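Local coordinates for protein transferrin (Manduca sexta, PDB 6WB6) that carries iron in an insect, binding a single ferric ion per molecule together with a carbonate anion, at residues 423-428 against 586-591; 603-608 against 639-644. All coordinates share one frame; numbering follows the deposited sequence.

Contact 1: 423-428 against 586-591; sequences PVFHEV and RTWVAA
W588 and F425 meet across an antiparallel strand pair interrupted by a beta bulge: P423 pairs with V589 but F425 with W588, so V424 is the extra residue. Backbone bonds V424 N to W588 O (2.8 Å) and W588 N to F425 O (2.9 Å) hold both sides. With CG between the backbone N and the carbonyl carbon (chi1 61°), F425 leans toward the partner strand. W588 CB lies over one face of the phenyl, 3.8 Å from its centroid, in a CH-pi contact. The phenyl and the five-membered ring are near parallel (14°) but barely overlap; the closest side-chain atoms are F425 CE2 and W588 CE3 of the six-membered ring, at 3.2 Å. E427 OE2 lies near the indole plane beside W588 CH2 (3.5 Å). An alanine at W588 would keep CB over the F425 face, but losing the indole would probably leave F425 CE2 and E427 CG facing a gap. On the other sheet face P423 CB presses on T587 CG2 (3.4 Å). E427 OE1 hydrogen-bonds Y429 OH, OE2 accepts from N633 N, and R586 NE salt-bridges D408. E427 and R586 themselves form no salt bridge: OE2 lies well out of the guanidinium plane, 4.5 Å from R586 NH1.

Contact 2: 603-608 against 639-644; sequences TPLSLA and LATTEK
L605 and L639 form the tight part of this contact: the methyl CD2 of L605 pushes to 3.2 Å from L639 CB, closer than usual van der Waals distance for two carbons. Beside it, L639 reaches toward the helix. Its CG is anti to the carbonyl carbon (chi1 -60°), and its CD1 ends 3.8 Å from A608 CB and 3.4 Å from the backbone O of P604. That oxygen already accepts the helical bond from A608 N. P604, L605 and A608 are all buried, and the side chain of F425 on the neighbouring strand packs against both P604 and L605. This is helix-on-sheet packing in an alpha/beta transferrin domain: the helical segment and strand 639-641 run at 143° to each other, their axes 8.3 Å apart at closest. Toward T641 the contact thins. L605 CD1, set anti to CA by chi2 of -162°, meets T641 CG2 at 3.8 Å, the two side chains crossing at about a right angle. L639, A640 and T641 are partly exposed, and A640 directs its methyl away from the helix. T641 OG1 hydrogen-bonds D171 OD1 of the first transferrin-like half, and P170 of the same half touches L605.

How the contacts relate
Followed from the N terminus, strand 422-428 comes first, and contact 1 closes a long excursion of 157 residues when strand 587-590 returns beside it. The whole second mixed sheet, from strand 437-443 to strand 581-582, is built within that excursion. Helix 597-611 follows directly, and contact 2 closes a shorter loop of 30 residues when strand 638-641 arrives. The loops are in series, neither enclosing nor crossing the other. They share one four-stranded antiparallel sheet, in which strand 422-428 lies between 587-590 and 638-641; H426 N to A640 O, at 2.7 Å, probably bonds the contacts together. Contact 1 joins strands within the sheet, whereas contact 2 fastens a helix onto one of its two outermost strands.

Contact 1: 423-428 against 586-591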
loop_
_atom_site.group_PDB
_atom_site.type_symbol
_atom_site.label_atom_id
_atom_site.label_comp_id
_atom_site.label_asym_id
_atom_site.label_seq_id
_atom_site.Cartn_x
_atom_site.Cartn_y
_atom_site.Cartn_z
ATOM N N PRO A 423 11.848 -14.171 -7.465
ATOM C CA PRO A 423 10.712 -13.490 -6.824
ATOM C C PRO A 423 11.150 -12.209 -6.155
ATOM O O PRO A 423 12.234 -12.137 -5.582
ATOM C CB PRO A 423 10.206 -14.508 -5.802
ATOM C CG PRO A 423 11.332 -15.417 -5.548
ATOM C CD PRO A 423 12.236 -15.403 -6.765
ATOM N N VAL A 424 10.297 -11.188 -6.238
ATOM C CA VAL A 424 10.558 -9.891 -5.625
ATOM C C VAL A 424 9.638 -9.639 -4.445
ATOM O O VAL A 424 10.077 -9.152 -3.397
ATOM C CB VAL A 424 10.439 -8.754 -6.665
ATOM C CG1 VAL A 424 10.539 -7.359 -5.981
ATOM C CG2 VAL A 424 11.492 -8.895 -7.732
ATOM N N PHE A 425 8.349 -9.927 -4.610
ATOM C CA PHE A 425 7.385 -9.803 -3.520
ATOM C C PHE A 425 6.224 -10.730 -3.830
ATOM O O PHE A 425 6.031 -11.153 -4.980
ATOM C CB PHE A 425 6.907 -8.368 -3.342
ATOM C CG PHE A 425 6.200 -7.811 -4.544
ATOM C CD1 PHE A 425 6.905 -7.161 -5.540
ATOM C CD2 PHE A 425 4.830 -7.961 -4.688
ATOM C CE1 PHE A 425 6.260 -6.663 -6.657
ATOM C CE2 PHE A 425 4.188 -7.463 -5.802
ATOM C CZ PHE A 425 4.900 -6.812 -6.784
ATOM N N HIS A 426 5.481 -11.061 -2.783
ATOM C CA HIS A 426 4.418 -12.048 -2.837
ATOM C C HIS A 426 3.231 -11.540 -2.028
ATOM O O HIS A 426 3.343 -10.582 -1.248
ATOM C CB HIS A 426 4.899 -13.388 -2.291
ATOM C CG HIS A 426 5.360 -13.301 -0.875
ATOM N ND1 HIS A 426 6.691 -13.218 -0.527
ATOM C CD2 HIS A 426 4.661 -13.243 0.285
ATOM C CE1 HIS A 426 6.791 -13.152 0.788
ATOM N NE2 HIS A 426 5.573 -13.159 1.302
ATOM N N GLU A 427 2.087 -12.210 -2.226
ATOM C CA GLU A 427 0.872 -11.929 -1.481
ATOM C C GLU A 427 0.944 -12.506 -0.081
ATOM O O GLU A 427 1.544 -13.558 0.155
ATOM C CB GLU A 427 -0.356 -12.497 -2.201
ATOM C CG GLU A 427 -0.742 -11.683 -3.399
ATOM C CD GLU A 427 -2.021 -12.133 -4.083
ATOM O OE1 GLU A 427 -2.535 -13.236 -3.793
ATOM O OE2 GLU A 427 -2.477 -11.381 -4.945
ATOM N N VAL A 428 0.366 -11.778 0.859
ATOM C CA VAL A 428 0.134 -12.313 2.187
ATOM C C VAL A 428 -1.363 -12.269 2.463
ATOM O O VAL A 428 -2.112 -11.489 1.873
ATOM C CB VAL A 428 0.924 -11.560 3.278
ATOM C CG1 VAL A 428 2.395 -11.829 3.114
ATOM C CG2 VAL A 428 0.616 -10.079 3.262
ATOM N N ARG A 586 0.745 -16.211 -4.654
ATOM C CA ARG A 586 0.949 -15.442 -5.869
ATOM C C ARG A 586 2.161 -14.542 -5.676
ATOM O O ARG A 586 2.241 -13.795 -4.698
ATOM C CB ARG A 586 -0.272 -14.600 -6.209
ATOM C CG ARG A 586 -0.025 -13.631 -7.318
ATOM C CD ARG A 586 -1.330 -13.060 -7.869
ATOM N NE ARG A 586 -2.132 -14.091 -8.509
ATOM C CZ ARG A 586 -3.362 -13.904 -8.991
ATOM N NH1 ARG A 586 -3.957 -12.718 -8.929
ATOM N NH2 ARG A 586 -4.002 -14.911 -9.545
ATOM N N THR A 587 3.100 -14.629 -6.616
ATOM C CA THR A 587 4.428 -14.031 -6.517
ATOM C C THR A 587 4.745 -13.256 -7.782
ATOM O O THR A 587 4.488 -13.743 -8.889
ATOM C CB THR A 587 5.490 -15.086 -6.362
ATOM O OG1 THR A 587 5.272 -15.820 -5.160
ATOM C CG2 THR A 587 6.829 -14.446 -6.328
ATOM N N TRP A 588 5.338 -12.076 -7.622
ATOM C CA TRP A 588 5.807 -11.287 -8.749
ATOM C C TRP A 588 7.299 -11.502 -8.917
ATOM O O TRP A 588 8.060 -11.452 -7.938
ATOM C CB TRP A 588 5.464 -9.802 -8.573
ATOM C CG TRP A 588 3.987 -9.601 -8.731
ATOM C CD1 TRP A 588 3.343 -9.112 -9.817
ATOM C CD2 TRP A 588 2.960 -9.899 -7.750
ATOM N NE1 TRP A 588 1.982 -9.084 -9.591
ATOM C CE2 TRP A 588 1.723 -9.576 -8.336
ATOM C CE3 TRP A 588 2.973 -10.403 -6.441
ATOM C CZ2 TRP A 588 0.507 -9.751 -7.666
ATOM C CZ3 TRP A 588 1.754 -10.563 -5.769
ATOM C CH2 TRP A 588 0.547 -10.252 -6.389
ATOM N N VAL A 589 7.708 -11.798 -10.146
ATOM C CA VAL A 589 9.090 -12.163 -10.412
ATOM C C VAL A 589 9.668 -11.153 -11.382
ATOM O O VAL A 589 8.949 -10.522 -12.165
ATOM C CB VAL A 589 9.236 -13.594 -10.959
ATOM C CG1 VAL A 589 8.654 -14.580 -10.000
ATOM C CG2 VAL A 589 8.598 -13.718 -12.319
ATOM N N ALA A 590 10.988 -11.006 -11.314
ATOM C CA ALA A 590 11.712 -10.041 -12.118
ATOM C C ALA A 590 12.996 -10.661 -12.646
ATOM O O ALA A 590 13.485 -11.672 -12.139
ATOM C CB ALA A 590 12.048 -8.777 -11.318
ATOM N N ALA A 591 13.547 -10.028 -13.676
ATOM C CA ALA A 591 14.789 -10.509 -14.236
ATOM C C ALA A 591 15.954 -10.039 -13.377
ATOM O O ALA A 591 15.797 -9.301 -12.394
ATOM C CB ALA A 591 14.947 -10.041 -15.676
#

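Contact 2: 603-608 against 639-644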
loop_
_atom_site.group_PDB
_atom_site.type_symbol
_atom_site.label_atom_id
_atom_site.label_comp_id
_atom_site.label_asym_id
_atom_site.label_seq_id
_atom_site.Cartn_x
_atom_site.Cartn_y
_atom_site.Cartn_z
ATOM N N THR A 603 6.825 0.495 -5.654
ATOM C CA THR A 603 5.508 1.037 -5.982
ATOM C C THR A 603 4.373 0.102 -5.594
ATOM O O THR A 603 3.406 0.573 -4.966
ATOM C CB THR A 603 5.444 1.426 -7.459
ATOM O OG1 THR A 603 6.169 2.647 -7.648
ATOM C CG2 THR A 603 3.993 1.620 -7.945
ATOM N N PRO A 604 4.407 -1.189 -5.909
ATOM C CA PRO A 604 3.321 -2.057 -5.425
ATOM C C PRO A 604 3.214 -2.126 -3.921
ATOM O O PRO A 604 2.086 -2.178 -3.406
ATOM C CB PRO A 604 3.657 -3.427 -6.031
ATOM C CG PRO A 604 4.971 -3.277 -6.707
ATOM C CD PRO A 604 5.182 -1.835 -6.985
ATOM N N LEU A 605 4.331 -2.130 -3.179
ATOM C CA LEU A 605 4.194 -2.213 -1.722
ATOM C C LEU A 605 3.771 -0.877 -1.132
ATOM O O LEU A 605 3.173 -0.838 -0.044
ATOM C CB LEU A 605 5.492 -2.668 -1.043
ATOM C CG LEU A 605 6.252 -3.945 -1.411
ATOM C CD1 LEU A 605 7.209 -4.281 -0.258
ATOM C CD2 LEU A 605 5.367 -5.136 -1.705
ATOM N N SER A 606 4.088 0.224 -1.812
ATOM C CA SER A 606 3.566 1.512 -1.363
ATOM C C SER A 606 2.070 1.589 -1.619
ATOM O O SER A 606 1.330 2.154 -0.819
ATOM C CB SER A 606 4.267 2.665 -2.062
ATOM O OG SER A 606 5.668 2.688 -1.784
ATOM N N LEU A 607 1.614 1.044 -2.750
ATOM C CA LEU A 607 0.180 0.928 -2.992
ATOM C C LEU A 607 -0.495 0.104 -1.919
ATOM O O LEU A 607 -1.479 0.542 -1.318
ATOM C CB LEU A 607 -0.078 0.301 -4.362
ATOM C CG LEU A 607 0.054 1.300 -5.504
ATOM C CD1 LEU A 607 -0.004 0.585 -6.877
ATOM C CD2 LEU A 607 -1.049 2.340 -5.353
ATOM N N ALA A 608 0.004 -1.107 -1.689
ATOM C CA ALA A 608 -0.646 -2.014 -0.755
ATOM C C ALA A 608 -0.764 -1.377 0.615
ATOM O O ALA A 608 -1.767 -1.549 1.312
ATOM C CB ALA A 608 0.140 -3.318 -0.664
ATOM N N LEU A 639 1.223 -7.103 0.683
ATOM C CA LEU A 639 2.351 -7.542 -0.115
ATOM C C LEU A 639 3.583 -7.503 0.763
ATOM O O LEU A 639 3.719 -6.594 1.586
ATOM C CB LEU A 639 2.530 -6.649 -1.326
ATOM C CG LEU A 639 1.323 -6.617 -2.258
ATOM C CD1 LEU A 639 1.574 -5.571 -3.315
ATOM C CD2 LEU A 639 1.058 -8.010 -2.885
ATOM N N ALA A 640 4.440 -8.524 0.627
ATOM C CA ALA A 640 5.751 -8.555 1.267
ATOM C C ALA A 640 6.807 -9.013 0.277
ATOM O O ALA A 640 6.542 -9.860 -0.582
ATOM C CB ALA A 640 5.768 -9.500 2.464
ATOM N N THR A 641 8.014 -8.452 0.415
ATOM C CA THR A 641 9.155 -8.923 -0.350
ATOM C C THR A 641 9.453 -10.370 -0.008
ATOM O O THR A 641 9.300 -10.800 1.134
ATOM C CB THR A 641 10.382 -8.059 -0.060
ATOM O OG1 THR A 641 10.589 -7.986 1.357
ATOM C CG2 THR A 641 10.172 -6.660 -0.604
ATOM N N THR A 642 9.875 -11.124 -1.019
ATOM C CA THR A 642 10.158 -12.541 -0.878
ATOM C C THR A 642 11.573 -12.714 -0.335
ATOM O O THR A 642 12.531 -12.230 -0.945
ATOM C CB THR A 642 10.006 -13.237 -2.237
ATOM O OG1 THR A 642 8.759 -12.861 -2.832
ATOM C CG2 THR A 642 10.041 -14.737 -2.063
ATOM N N GLU A 643 11.708 -13.377 0.814
ATOM C CA GLU A 643 13.032 -13.680 1.333
ATOM C C GLU A 643 13.765 -14.634 0.398
ATOM O O GLU A 643 13.189 -15.602 -0.114
ATOM C CB GLU A 643 12.942 -14.287 2.732
ATOM C CG GLU A 643 12.398 -13.325 3.784
ATOM C CD GLU A 643 13.204 -12.031 3.859
ATOM O OE1 GLU A 643 14.457 -12.093 3.787
ATOM O OE2 GLU A 643 12.583 -10.949 3.968
ATOM N N LYS A 644 15.047 -14.335 0.161
ATOM C CA LYS A 644 15.890 -15.215 -0.641
ATOM C C LYS A 644 15.828 -16.653 -0.133
ATOM O O LYS A 644 15.749 -17.592 -0.923
ATOM C CB LYS A 644 17.333 -14.691 -0.626
ATOM C CG LYS A 644 18.231 -15.221 -1.749
#